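Branched-chain phosphotransacylase (Enterococcus faecalis, PDB 1YCO) probably transfers branched-chain acyl groups between coenzyme A and phosphate. Local coordinates at residues Lys150-Ser155 and Gly187-Asp192; Phe114-Cys119 and Leu216-Ile221; Gly9-Ile14 and Asp35-Leu40. One frame throughout, in Å; residues are numbered along the deposited sequence.

In the fold
From the N terminus, contact 3 closes first: the turn leading into helix 12-24 meets the loop after strand 29-35, at the end of two neighbouring strands of the five-stranded parallel sheet. The chain later enters the mixed sheet, where residues 114-119 open contact 2. Before their partner, 216-221, is reached, strand 150-154, helix 165-177 and strand 184-189 are built and contact 1 closes, so it lies within the span of contact 2. Strands 150-154 and 215-217 are neighbours, and contacts 1 and 2 touch, with Ala152 O 2.9 Å from Val217 N. Contact 3 stands apart, its centre about 42 Å from that of contact 1 and 32 Å from that of contact 2.

Contact 1 of 3, residues Lys150-Ser155 and Gly187-Asp192; sequences KIALLS and GPLSLD
Leu154 and Leu189 form a parallel bridge in which two backbone hydrogen bonds grip Leu189: its N donates to Leu153 O (3.1 Å), and its O accepts from Ser155 N (2.8 Å). The same carbonyl oxygen also receives the CA-H of Leu154, CA to O 3.2 Å at 151°. Packing is close here. Leu153 CB lies directly against Gly187 CA (3.8 Å), and the peptide bond before Pro188 is cis as the chain turns its corner. The CD2 branch of Leu154 lies against backbone, 3.4 Å from Leu189 O and close to Leu191 N. Apolar contact is looser: Ala152 CB meets Leu189 CD1 at 3.9 Å, and the CD1 methyls of Leu154 and Leu191 approach obliquely to 4.2 Å. Toward the Asp192 end the contact thins out and the second subunit packs alongside, with Lys229 of that subunit making a long, weak ion pair to Asp192. Ser190, the N-cap of helix 191-195, gives its OG proton to Asp192 OD1 (2.5 Å). At this edge strand of the beta-alpha-beta unit, the pairing of Leu189 N and O with Leu153 O and Ser155 N satisfies polar atoms within a buried, largely leucine-lined contact.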
loop_
_atom_site.group_PDB
_atom_site.type_symbol
_atom_site.label_atom_id
_atom_site.label_comp_id
_atom_site.label_asym_id
_atom_site.label_seq_id
_atom_site.Cartn_x
_atom_site.Cartn_y
_atom_site.Cartn_z
ATOM N N LYS A 150 6.914 -12.309 -15.428
ATOM C CA LYS A 150 6.500 -10.958 -15.744
ATOM C C LYS A 150 6.778 -10.106 -14.511
ATOM O O LYS A 150 6.335 -10.415 -13.397
ATOM C CB LYS A 150 5.017 -10.920 -16.133
ATOM C CG LYS A 150 4.733 -11.723 -17.402
ATOM C CD LYS A 150 3.344 -11.523 -17.946
ATOM C CE LYS A 150 3.092 -12.475 -19.126
ATOM N NZ LYS A 150 1.918 -12.077 -19.974
ATOM N N ILE A 151 7.542 -9.039 -14.729
ATOM C CA ILE A 151 7.946 -8.128 -13.669
ATOM C C ILE A 151 7.405 -6.732 -13.918
ATOM O O ILE A 151 7.842 -6.008 -14.820
ATOM C CB ILE A 151 9.482 -8.093 -13.560
ATOM C CG1 ILE A 151 9.989 -9.544 -13.441
ATOM C CG2 ILE A 151 9.911 -7.262 -12.362
ATOM C CD1 ILE A 151 11.498 -9.693 -13.416
ATOM N N ALA A 152 6.438 -6.376 -13.091
ATOM C CA ALA A 152 5.783 -5.098 -13.158
ATOM C C ALA A 152 6.396 -4.095 -12.192
ATOM O O ALA A 152 6.529 -4.356 -10.990
ATOM C CB ALA A 152 4.293 -5.270 -12.858
ATOM N N LEU A 153 6.777 -2.949 -12.745
ATOM C CA LEU A 153 7.349 -1.856 -11.975
ATOM C C LEU A 153 6.170 -0.959 -11.626
ATOM O O LEU A 153 5.665 -0.211 -12.461
ATOM C CB LEU A 153 8.370 -1.105 -12.825
ATOM C CG LEU A 153 9.431 -2.049 -13.394
ATOM C CD1 LEU A 153 10.442 -1.263 -14.224
ATOM C CD2 LEU A 153 10.134 -2.764 -12.235
ATOM N N LEU A 154 5.732 -1.058 -10.379
ATOM C CA LEU A 154 4.585 -0.309 -9.880
ATOM C C LEU A 154 4.743 1.177 -9.678
ATOM O O LEU A 154 5.765 1.647 -9.189
ATOM C CB LEU A 154 4.118 -0.903 -8.562
ATOM C CG LEU A 154 3.381 -2.228 -8.594
ATOM C CD1 LEU A 154 2.996 -2.576 -7.159
ATOM C CD2 LEU A 154 2.125 -2.110 -9.459
ATOM N N SER A 155 3.696 1.907 -10.042
ATOM C CA SER A 155 3.649 3.354 -9.873
ATOM C C SER A 155 2.179 3.768 -9.764
ATOM O O SER A 155 1.291 3.006 -10.137
ATOM C CB SER A 155 4.323 4.057 -11.053
ATOM O OG SER A 155 4.379 5.453 -10.836
ATOM N N GLY A 187 7.009 -1.022 -16.780
ATOM C CA GLY A 187 6.439 -0.030 -15.890
ATOM C C GLY A 187 6.533 1.310 -16.613
ATOM O O GLY A 187 7.255 1.415 -17.601
ATOM N N PRO A 188 5.836 2.356 -16.158
ATOM C CA PRO A 188 4.948 2.392 -14.993
ATOM C C PRO A 188 3.665 1.570 -15.171
ATOM O O PRO A 188 3.058 1.560 -16.238
ATOM C CB PRO A 188 4.616 3.882 -14.839
ATOM C CG PRO A 188 5.603 4.596 -15.682
ATOM C CD PRO A 188 5.865 3.665 -16.823
ATOM N N LEU A 189 3.255 0.893 -14.110
ATOM C CA LEU A 189 2.031 0.115 -14.135
ATOM C C LEU A 189 1.392 0.289 -12.773
ATOM O O LEU A 189 2.081 0.340 -11.756
ATOM C CB LEU A 189 2.289 -1.375 -14.360
ATOM C CG LEU A 189 2.087 -2.004 -15.732
ATOM C CD1 LEU A 189 2.058 -3.518 -15.564
ATOM C CD2 LEU A 189 0.770 -1.532 -16.370
ATOM N N SER A 190 0.067 0.376 -12.777
ATOM C CA SER A 190 -0.706 0.526 -11.569
ATOM C C SER A 190 -1.010 -0.870 -11.056
ATOM O O SER A 190 -1.090 -1.818 -11.838
ATOM C CB SER A 190 -2.001 1.252 -11.891
ATOM O OG SER A 190 -2.723 0.515 -12.860
ATOM N N LEU A 191 -1.195 -0.986 -9.744
ATOM C CA LEU A 191 -1.488 -2.265 -9.096
ATOM C C LEU A 191 -2.622 -3.054 -9.762
ATOM O O LEU A 191 -2.495 -4.250 -9.997
ATOM C CB LEU A 191 -1.823 -2.031 -7.609
ATOM C CG LEU A 191 -2.127 -3.246 -6.722
ATOM C CD1 LEU A 191 -0.844 -4.015 -6.454
ATOM C CD2 LEU A 191 -2.754 -2.794 -5.398
ATOM N N ASP A 192 -3.740 -2.403 -10.051
ATOM C CA ASP A 192 -4.848 -3.127 -10.683
ATOM C C ASP A 192 -4.475 -3.624 -12.087
ATOM O O ASP A 192 -4.751 -4.771 -12.430
ATOM C CB ASP A 192 -6.093 -2.246 -10.745
ATOM C CG ASP A 192 -5.810 -0.912 -11.366
ATOM O OD1 ASP A 192 -4.613 -0.641 -11.610
ATOM O OD2 ASP A 192 -6.762 -0.130 -11.605
#

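Contact 2 of 3, residues Phe114-Cys119 and Leu216-Ile221; sequences FLLTDC and LVVPTI
Leu116 pairs with Leu216 and Thr117 with Val217 in parallel register, strand 113-117 beside strand 215-217. Leu216 provides both hydrogen bonds: its N donates to Leu115 O (2.7 Å, 164° at the hydrogen), and its O accepts from Thr117 N (3.0 Å) nearly in line with the carbonyl. Beyond the strands the chains remain close, and Val218 CG2 lies 3.4 Å from Thr117 O. On the sheet face of Leu116 and Leu216, the CD1 methyl of Leu216 sits over one face of the Phe114 ring, displaced toward the rim, in a CH-pi contact 3.8 Å from the centroid; CE1 is the ring atom nearest that methyl. Leu116 CD1 meets Val218 CG1 at 3.9 Å, the two side chains crossing at about a right angle. On the other face Thr117 and Val217 lie side by side, CG2 to CG2 3.9 Å, while Thr117 OG1 bonds to His102 O. Farther on, Ile221 CG2 packs against Cys119 O (3.7 Å). Helix 127-143 packs on the Thr117 and Val217 face and helices 191-195 and 221-234 on the Leu116 and Leu216 face, a layered alpha/beta/alpha arrangement around a mixed sheet.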
loop_
_atom_site.group_PDB
_atom_site.type_symbol
_atom_site.label_atom_id
_atom_site.label_comp_id
_atom_site.label_asym_id
_atom_site.label_seq_id
_atom_site.Cartn_x
_atom_site.Cartn_y
_atom_site.Cartn_z
ATOM N N PHE A 114 1.919 -14.361 -6.633
ATOM C CA PHE A 114 2.963 -13.483 -7.139
ATOM C C PHE A 114 3.983 -13.089 -6.085
ATOM O O PHE A 114 3.736 -13.166 -4.884
ATOM C CB PHE A 114 2.352 -12.218 -7.744
ATOM C CG PHE A 114 1.568 -11.390 -6.771
ATOM C CD1 PHE A 114 2.207 -10.634 -5.796
ATOM C CD2 PHE A 114 0.182 -11.336 -6.857
ATOM C CE1 PHE A 114 1.477 -9.838 -4.924
ATOM C CE2 PHE A 114 -0.555 -10.541 -5.986
ATOM C CZ PHE A 114 0.093 -9.790 -5.020
ATOM N N LEU A 115 5.143 -12.660 -6.558
ATOM C CA LEU A 115 6.186 -12.234 -5.659
ATOM C C LEU A 115 6.097 -10.717 -5.508
ATOM O O LEU A 115 5.713 -10.004 -6.436
ATOM C CB LEU A 115 7.555 -12.657 -6.203
ATOM C CG LEU A 115 7.740 -14.150 -6.541
ATOM C CD1 LEU A 115 9.208 -14.397 -6.931
ATOM C CD2 LEU A 115 7.387 -15.022 -5.342
ATOM N N LEU A 116 6.402 -10.250 -4.307
ATOM C CA LEU A 116 6.398 -8.837 -3.986
ATOM C C LEU A 116 7.801 -8.525 -3.501
ATOM O O LEU A 116 8.347 -9.242 -2.658
ATOM C CB LEU A 116 5.400 -8.541 -2.865
ATOM C CG LEU A 116 5.365 -7.101 -2.320
ATOM C CD1 LEU A 116 5.055 -6.108 -3.424
ATOM C CD2 LEU A 116 4.318 -7.019 -1.219
ATOM N N THR A 117 8.406 -7.470 -4.016
ATOM C CA THR A 117 9.729 -7.223 -3.534
ATOM C C THR A 117 10.171 -5.862 -3.099
ATOM O O THR A 117 9.949 -4.813 -3.721
ATOM C CB THR A 117 10.812 -7.807 -4.473
ATOM O OG1 THR A 117 12.094 -7.396 -3.997
ATOM C CG2 THR A 117 10.623 -7.345 -5.885
ATOM N N ASP A 118 10.815 -5.985 -1.953
ATOM C CA ASP A 118 11.451 -4.979 -1.171
ATOM C C ASP A 118 10.644 -4.046 -0.320
ATOM O O ASP A 118 10.565 -2.857 -0.574
ATOM C CB ASP A 118 12.468 -4.240 -2.005
ATOM C CG ASP A 118 13.830 -4.244 -1.336
ATOM O OD1 ASP A 118 14.769 -3.629 -1.892
ATOM O OD2 ASP A 118 13.935 -4.863 -0.243
ATOM N N CYS A 119 10.102 -4.622 0.747
ATOM C CA CYS A 119 9.331 -3.881 1.723
ATOM C C CYS A 119 9.966 -4.015 3.111
ATOM O O CYS A 119 9.264 -3.970 4.126
ATOM C CB CYS A 119 7.909 -4.405 1.739
ATOM S SG CYS A 119 7.783 -6.180 1.528
ATOM N N LEU A 216 5.876 -8.252 -8.420
ATOM C CA LEU A 216 5.543 -6.846 -8.331
ATOM C C LEU A 216 6.750 -6.194 -7.672
ATOM O O LEU A 216 7.281 -6.718 -6.704
ATOM C CB LEU A 216 4.294 -6.647 -7.477
ATOM C CG LEU A 216 2.991 -7.356 -7.880
ATOM C CD1 LEU A 216 1.892 -7.032 -6.863
ATOM C CD2 LEU A 216 2.563 -6.917 -9.277
ATOM N N VAL A 217 7.196 -5.077 -8.235
ATOM C CA VAL A 217 8.324 -4.316 -7.711
ATOM C C VAL A 217 7.841 -2.899 -7.337
ATOM O O VAL A 217 7.378 -2.132 -8.190
ATOM C CB VAL A 217 9.470 -4.199 -8.755
ATOM C CG1 VAL A 217 10.669 -3.468 -8.155
ATOM C CG2 VAL A 217 9.884 -5.569 -9.224
ATOM N N VAL A 218 7.946 -2.573 -6.050
ATOM C CA VAL A 218 7.531 -1.278 -5.522
ATOM C C VAL A 218 8.679 -0.281 -5.531
ATOM O O VAL A 218 9.834 -0.660 -5.643
ATOM C CB VAL A 218 7.011 -1.402 -4.084
ATOM C CG1 VAL A 218 5.778 -2.304 -4.064
ATOM C CG2 VAL A 218 8.109 -1.966 -3.194
ATOM N N PRO A 219 8.364 1.019 -5.407
ATOM C CA PRO A 219 9.374 2.090 -5.405
ATOM C C PRO A 219 10.054 2.277 -4.055
ATOM O O PRO A 219 11.235 2.609 -3.984
ATOM C CB PRO A 219 8.565 3.349 -5.758
ATOM C CG PRO A 219 7.258 2.858 -6.253
ATOM C CD PRO A 219 7.007 1.594 -5.482
ATOM N N THR A 220 9.289 2.069 -2.991
ATOM C CA THR A 220 9.799 2.289 -1.655
ATOM C C THR A 220 9.276 1.271 -0.647
ATOM O O THR A 220 8.249 0.622 -0.870
ATOM C CB THR A 220 9.404 3.697 -1.170
ATOM O OG1 THR A 220 7.982 3.765 -1.005
ATOM C CG2 THR A 220 9.829 4.747 -2.184
ATOM N N ILE A 221 9.982 1.152 0.474
ATOM C CA ILE A 221 9.570 0.231 1.517
ATOM C C ILE A 221 8.132 0.556 1.977
ATOM O O ILE A 221 7.361 -0.354 2.255
ATOM C CB ILE A 221 10.593 0.252 2.721
ATOM C CG1 ILE A 221 11.836 -0.556 2.348
ATOM C CG2 ILE A 221 9.981 -0.368 3.977
ATOM C CD1 ILE A 221 12.858 -0.679 3.460
HETATM O O HOH W 1 11.613 -1.796 -3.945
#

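Contact 3 of 3, residues Gly9-Ile14 and Asp35-Leu40; sequences GSQPEI and DTNENL
The turn from Gly9 into helix 12-24 meets the loop that leaves strand 29-35, and Ser10 lies at the centre of the contact. Its OG, anti to the backbone N (chi1 -172°), donates to Glu38 O at 2.7 Å, approaching from 33° out of the carbonyl plane. Ser10 N makes a weak bond to Asp35 OD2 (3.0 Å), and the CB atoms of these two residues touch at 3.5 Å. Ser10 O in turn receives Asn37 ND2 in a long, weak bond of 3.4 Å. Ser10 is the centre of an inverse gamma turn, with a weak bond from Gln11 N to Gly9 O, and Gln11 takes the N-cap position of the helix. Across from Ser10, Asp35 builds an Asx turn: OD1 accepts from Asn37 N at 3.0 Å, the donor standing above the carboxylate plane. OD1 thus serves its own loop, while OD2 takes the weak bond from Ser10 N. Leu40 closes the outer side, where its CD1 methyl reaches Pro12 CD (3.4 Å) and also lies 3.6 Å from Gln11 CA. Tyr48 of strand 47-50 packs against Ser10, Glu38 and Asn39, and its OH is hydrogen-bonded to Asn37 O.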
loop_
_atom_site.group_PDB
_atom_site.type_symbol
_atom_site.label_atom_id
_atom_site.label_comp_id
_atom_site.label_asym_id
_atom_site.label_seq_id
_atom_site.Cartn_x
_atom_site.Cartn_y
_atom_site.Cartn_z
ATOM N N GLY A 9 16.246 -19.089 19.216
ATOM C CA GLY A 9 15.043 -19.870 18.985
ATOM C C GLY A 9 14.529 -20.687 20.153
ATOM O O GLY A 9 13.531 -21.390 20.022
ATOM N N SER A 10 15.196 -20.614 21.297
ATOM C CA SER A 10 14.729 -21.385 22.439
ATOM C C SER A 10 13.573 -20.656 23.118
ATOM O O SER A 10 13.683 -20.232 24.267
ATOM C CB SER A 10 15.864 -21.613 23.428
ATOM O OG SER A 10 15.448 -22.516 24.435
ATOM N N GLN A 11 12.461 -20.533 22.398
ATOM C CA GLN A 11 11.281 -19.838 22.898
ATOM C C GLN A 11 10.003 -20.631 22.628
ATOM O O GLN A 11 9.877 -21.283 21.591
ATOM C CB GLN A 11 11.184 -18.474 22.221
ATOM C CG GLN A 11 12.505 -17.724 22.182
ATOM C CD GLN A 11 12.934 -17.207 23.545
ATOM O OE1 GLN A 11 14.005 -16.616 23.688
ATOM N NE2 GLN A 11 12.099 -17.423 24.552
ATOM N N PRO A 12 9.025 -20.571 23.549
ATOM C CA PRO A 12 7.784 -21.324 23.327
ATOM C C PRO A 12 7.102 -20.956 22.007
ATOM O O PRO A 12 6.356 -21.756 21.435
ATOM C CB PRO A 12 6.945 -20.984 24.562
ATOM C CG PRO A 12 7.385 -19.598 24.899
ATOM C CD PRO A 12 8.894 -19.667 24.708
ATOM N N GLU A 13 7.380 -19.747 21.524
ATOM C CA GLU A 13 6.820 -19.279 20.257
ATOM C C GLU A 13 7.530 -20.016 19.108
ATOM O O GLU A 13 6.889 -20.468 18.156
ATOM C CB GLU A 13 7.031 -17.772 20.101
ATOM C CG GLU A 13 6.625 -16.935 21.313
ATOM C CD GLU A 13 7.750 -16.762 22.318
ATOM O OE1 GLU A 13 8.894 -16.492 21.884
ATOM O OE2 GLU A 13 7.487 -16.875 23.540
ATOM N N ILE A 14 8.853 -20.136 19.204
ATOM C CA ILE A 14 9.617 -20.831 18.183
ATOM C C ILE A 14 9.307 -22.326 18.261
ATOM O O ILE A 14 9.217 -23.006 17.239
ATOM C CB ILE A 14 11.153 -20.587 18.351
ATOM C CG1 ILE A 14 11.479 -19.107 18.141
ATOM C CG2 ILE A 14 11.940 -21.439 17.372
ATOM C CD1 ILE A 14 11.082 -18.546 16.762
ATOM N N ASP A 35 20.569 -19.975 21.843
ATOM C CA ASP A 35 19.900 -18.964 22.652
ATOM C C ASP A 35 20.574 -18.790 24.012
ATOM O O ASP A 35 21.217 -19.706 24.529
ATOM C CB ASP A 35 18.424 -19.357 22.857
ATOM C CG ASP A 35 17.505 -18.154 23.073
ATOM O OD1 ASP A 35 17.940 -17.168 23.713
ATOM O OD2 ASP A 35 16.334 -18.209 22.619
ATOM N N THR A 36 20.424 -17.604 24.584
ATOM C CA THR A 36 20.983 -17.326 25.893
ATOM C C THR A 36 19.980 -17.802 26.935
ATOM O O THR A 36 20.321 -17.962 28.103
ATOM C CB THR A 36 21.242 -15.820 26.086
ATOM O OG1 THR A 36 20.090 -15.078 25.661
ATOM C CG2 THR A 36 22.455 -15.384 25.278
ATOM N N ASN A 37 18.742 -18.027 26.500
ATOM C CA ASN A 37 17.667 -18.496 27.381
ATOM C C ASN A 37 17.772 -20.009 27.545
ATOM O O ASN A 37 18.256 -20.697 26.649
ATOM C CB ASN A 37 16.302 -18.138 26.781
ATOM C CG ASN A 37 15.155 -18.327 27.765
ATOM O OD1 ASN A 37 15.129 -17.705 28.832
ATOM N ND2 ASN A 37 14.199 -19.180 27.410
ATOM N N GLU A 38 17.321 -20.534 28.680
ATOM C CA GLU A 38 17.405 -21.976 28.911
ATOM C C GLU A 38 16.614 -22.748 27.856
ATOM O O GLU A 38 15.794 -22.179 27.142
ATOM C CB GLU A 38 16.893 -22.337 30.315
ATOM C CG GLU A 38 17.005 -23.836 30.650
ATOM C CD GLU A 38 18.452 -24.347 30.642
ATOM O OE1 GLU A 38 19.033 -24.513 31.740
ATOM O OE2 GLU A 38 19.004 -24.571 29.539
ATOM N N ASN A 39 16.877 -24.047 27.765
ATOM C CA ASN A 39 16.215 -24.902 26.799
ATOM C C ASN A 39 14.780 -25.247 27.195
ATOM O O ASN A 39 14.485 -25.481 28.368
ATOM C CB ASN A 39 17.031 -26.177 26.607
ATOM C CG ASN A 39 16.449 -27.087 25.563
ATOM O OD1 ASN A 39 15.732 -26.648 24.667
ATOM N ND2 ASN A 39 16.765 -28.375 25.664
ATOM N N LEU A 40 13.887 -25.270 26.207
ATOM C CA LEU A 40 12.474 -25.584 26.440
ATOM C C LEU A 40 12.101 -26.885 25.737
ATOM O O LEU A 40 10.949 -27.328 25.753
ATOM C CB LEU A 40 11.602 -24.435 25.929
ATOM C CG LEU A 40 11.931 -23.056 26.519
ATOM C CD1 LEU A 40 11.118 -21.980 25.818
ATOM C CD2 LEU A 40 11.643 -23.057 28.021
#